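Local coordinates for protein tannase (Lactobacillus plantarum, PDB 3WA7) that probably hydrolyses the galloyl ester bonds of tannins, as a tannase of the alpha/beta-hydrolase fold, at residues 70-75 / 108-113. Sequence-based numbering, arbitrary orientation.
Sequences LMPNTV and VVAAGI
A water wedged between the parallel strands of 70-75 and 108-113 is gripped three times: it donates to Pro72 O and Val109 O and accepts from Ala111 N at 2.9 Å. It takes the place of the next strand-to-strand bond, since Ala111 N and Pro72 O are 4.2 Å apart, and it also serves Val109 O, to which the proline has no N-H to give. Before the split, Val109 N reaches Leu70 O directly (3.0 Å, N-H...O angle 161°), and Met71 CA sets a C-H against Val109 O at 3.3 Å. Farther along, another water accepts from Thr74 N and lies close to Ala111 O, to which it can donate.

Selenomethionine Met71 lies alongside Val109, pointing the same way; its chain bends at the last torsion (chi3 77°), bringing CE to 3.7 Å from Val109 CG1. On the other face, the Pro72 ring crosses Val108 nearly at right angles, with CD 3.8 Å from CG1. Past the strands, Val75 CG2 packs on Ile113 CB at 3.8 Å, while an Asx turn, Val75 N to Asn73 OD1 (2.9 Å), shapes the loop beside the probable nucleophile elbow, whose Gly165 O receives Asn73 ND2.

The two strands belong to a beta-alpha-beta unit flanked by strands 44-50 and 157-160: its connecting helix 95-103 covers Leu70 and Val108, whereas helix 131-145 packs on Met71 and Ala111 from the opposite face.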
ATOM      1  N   LEU A  70     -13.784  -7.255  -4.312  1.00  5.43           N
ATOM      2  CA  LEU A  70     -12.491  -6.583  -4.387  1.00  5.24           C
ATOM      3  C   LEU A  70     -12.717  -5.106  -4.108  1.00  5.22           C
ATOM      4  O   LEU A  70     -13.608  -4.493  -4.699  1.00  4.37           O
ATOM      5  CB  LEU A  70     -11.889  -6.748  -5.782  1.00  5.16           C
ATOM      6  CG  LEU A  70     -10.468  -6.216  -5.990  1.00  6.34           C
ATOM      7  CD1 LEU A  70      -9.477  -7.123  -5.272  1.00  4.85           C
ATOM      8  CD2 LEU A  70     -10.152  -6.173  -7.480  1.00  5.84           C
HETATM    9  N   MSE A  71     -11.925  -4.541  -3.204  1.00  5.28           N
HETATM   10  CA  MSE A  71     -12.056  -3.130  -2.870  1.00  4.70           C
HETATM   11  C   MSE A  71     -10.724  -2.428  -3.075  1.00  6.00           C
HETATM   12  O   MSE A  71      -9.936  -2.264  -2.144  1.00  6.59           O
HETATM   13  CB  MSE A  71     -12.555  -2.961  -1.427  1.00  4.76           C
HETATM   14  CG  MSE A  71     -13.974  -3.484  -1.234  1.00  3.61           C
HETATM   15 SE   MSE A  71     -14.764  -3.018   0.473  1.00 12.45          SE
HETATM   16  CE  MSE A  71     -15.217  -1.168   0.102  1.00  5.52           C
ATOM     17  N   PRO A  72     -10.455  -2.014  -4.319  1.00  6.61           N
ATOM     18  CA  PRO A  72      -9.218  -1.324  -4.680  1.00  6.05           C
ATOM     19  C   PRO A  72      -9.327   0.161  -4.377  1.00  6.21           C
ATOM     20  O   PRO A  72     -10.427   0.711  -4.325  1.00  7.82           O
ATOM     21  CB  PRO A  72      -9.118  -1.586  -6.172  1.00  6.83           C
ATOM     22  CG  PRO A  72     -10.560  -1.458  -6.601  1.00  7.64           C
ATOM     23  CD  PRO A  72     -11.312  -2.212  -5.508  1.00  4.94           C
ATOM     24  N   ASN A  73      -8.191   0.810  -4.160  1.00  5.82           N
ATOM     25  CA  ASN A  73      -8.208   2.244  -3.920  1.00  5.44           C
ATOM     26  C   ASN A  73      -7.187   2.891  -4.847  1.00  5.45           C
ATOM     27  O   ASN A  73      -6.249   2.241  -5.310  1.00  6.59           O
ATOM     28  CB  ASN A  73      -7.913   2.570  -2.449  1.00  5.99           C
ATOM     29  CG  ASN A  73      -6.460   2.364  -2.077  1.00  5.57           C
ATOM     30  OD1 ASN A  73      -5.583   3.108  -2.516  1.00  4.90           O
ATOM     31  ND2 ASN A  73      -6.197   1.349  -1.262  1.00  5.80           N
ATOM     32  N   THR A  74      -7.375   4.174  -5.126  1.00  4.05           N
ATOM     33  CA  THR A  74      -6.480   4.881  -6.028  1.00  4.96           C
ATOM     34  C   THR A  74      -5.549   5.839  -5.296  1.00  6.14           C
ATOM     35  O   THR A  74      -5.026   6.783  -5.887  1.00  6.84           O
ATOM     36  CB  THR A  74      -7.290   5.672  -7.058  1.00  6.37           C
ATOM     37  OG1 THR A  74      -8.157   6.588  -6.376  1.00  6.92           O
ATOM     38  CG2 THR A  74      -8.130   4.730  -7.903  1.00  5.32           C
ATOM     39  N   VAL A  75      -5.330   5.583  -4.014  1.00  5.98           N
ATOM     40  CA  VAL A  75      -4.465   6.442  -3.222  1.00  5.42           C
ATOM     41  C   VAL A  75      -2.993   6.283  -3.566  1.00  6.98           C
ATOM     42  O   VAL A  75      -2.474   5.168  -3.672  1.00  4.66           O
ATOM     43  CB  VAL A  75      -4.645   6.188  -1.707  1.00  5.84           C
ATOM     44  CG1 VAL A  75      -3.635   7.011  -0.908  1.00  7.07           C
ATOM     45  CG2 VAL A  75      -6.058   6.552  -1.287  1.00  8.40           C
ATOM     46  N   VAL A 108     -16.857  -5.567  -7.545  1.00  6.47           N
ATOM     47  CA  VAL A 108     -15.877  -4.542  -7.211  1.00  6.42           C
ATOM     48  C   VAL A 108     -16.523  -3.307  -6.605  1.00  6.25           C
ATOM     49  O   VAL A 108     -17.457  -2.735  -7.169  1.00  6.93           O
ATOM     50  CB  VAL A 108     -15.063  -4.099  -8.458  1.00  6.28           C
ATOM     51  CG1 VAL A 108     -14.035  -3.033  -8.064  1.00  6.68           C
ATOM     52  CG2 VAL A 108     -14.369  -5.299  -9.088  1.00  6.77           C
ATOM     53  N   VAL A 109     -16.040  -2.915  -5.433  1.00  5.25           N
ATOM     54  CA  VAL A 109     -16.540  -1.713  -4.783  1.00  5.51           C
ATOM     55  C   VAL A 109     -15.322  -0.805  -4.678  1.00  6.34           C
ATOM     56  O   VAL A 109     -14.381  -1.085  -3.934  1.00  5.32           O
ATOM     57  CB  VAL A 109     -17.125  -2.012  -3.386  1.00  5.23           C
ATOM     58  CG1 VAL A 109     -17.551  -0.708  -2.708  1.00  5.89           C
ATOM     59  CG2 VAL A 109     -18.333  -2.935  -3.524  1.00  5.92           C
ATOM     60  N   ALA A 110     -15.334   0.266  -5.466  1.00  7.12           N
ATOM     61  CA  ALA A 110     -14.230   1.216  -5.501  1.00  5.18           C
ATOM     62  C   ALA A 110     -14.635   2.495  -4.788  1.00  6.49           C
ATOM     63  O   ALA A 110     -15.433   3.278  -5.302  1.00  8.29           O
ATOM     64  CB  ALA A 110     -13.853   1.513  -6.945  1.00  6.36           C
ATOM     65  N   ALA A 111     -14.071   2.705  -3.604  1.00  6.48           N
ATOM     66  CA  ALA A 111     -14.404   3.879  -2.810  1.00  7.49           C
ATOM     67  C   ALA A 111     -13.423   5.037  -2.954  1.00  7.96           C
ATOM     68  O   ALA A 111     -12.217   4.833  -3.097  1.00  8.29           O
ATOM     69  CB  ALA A 111     -14.525   3.483  -1.340  1.00  9.52           C
ATOM     70  N   GLY A 112     -13.962   6.254  -2.929  1.00  7.24           N
ATOM     71  CA  GLY A 112     -13.134   7.446  -3.003  1.00  7.37           C
ATOM     72  C   GLY A 112     -12.608   7.647  -1.594  1.00  7.83           C
ATOM     73  O   GLY A 112     -13.344   7.451  -0.626  1.00  8.95           O
ATOM     74  N   ILE A 113     -11.345   8.044  -1.475  1.00  6.35           N
ATOM     75  CA  ILE A 113     -10.702   8.216  -0.177  1.00  8.05           C
ATOM     76  C   ILE A 113     -10.057   9.591  -0.009  1.00  5.66           C
ATOM     77  O   ILE A 113      -9.328  10.048  -0.884  1.00  6.69           O
ATOM     78  CB  ILE A 113      -9.595   7.139   0.004  1.00  7.57           C
ATOM     79  CG1 ILE A 113     -10.195   5.741  -0.168  1.00  8.63           C
ATOM     80  CG2 ILE A 113      -8.922   7.291   1.358  1.00  7.95           C
ATOM     81  CD1 ILE A 113     -11.225   5.373   0.889  1.00  7.61           C
TER
HETATM   82  O   HOH W   1     -12.553   0.482  -2.462  1.00  4.70           O
HETATM   83  O   HOH W   2     -11.288   3.521  -5.838  1.00 11.85           O
HETATM   84  O   HOH W   3      -9.537   5.303  -3.701  1.00 13.86           O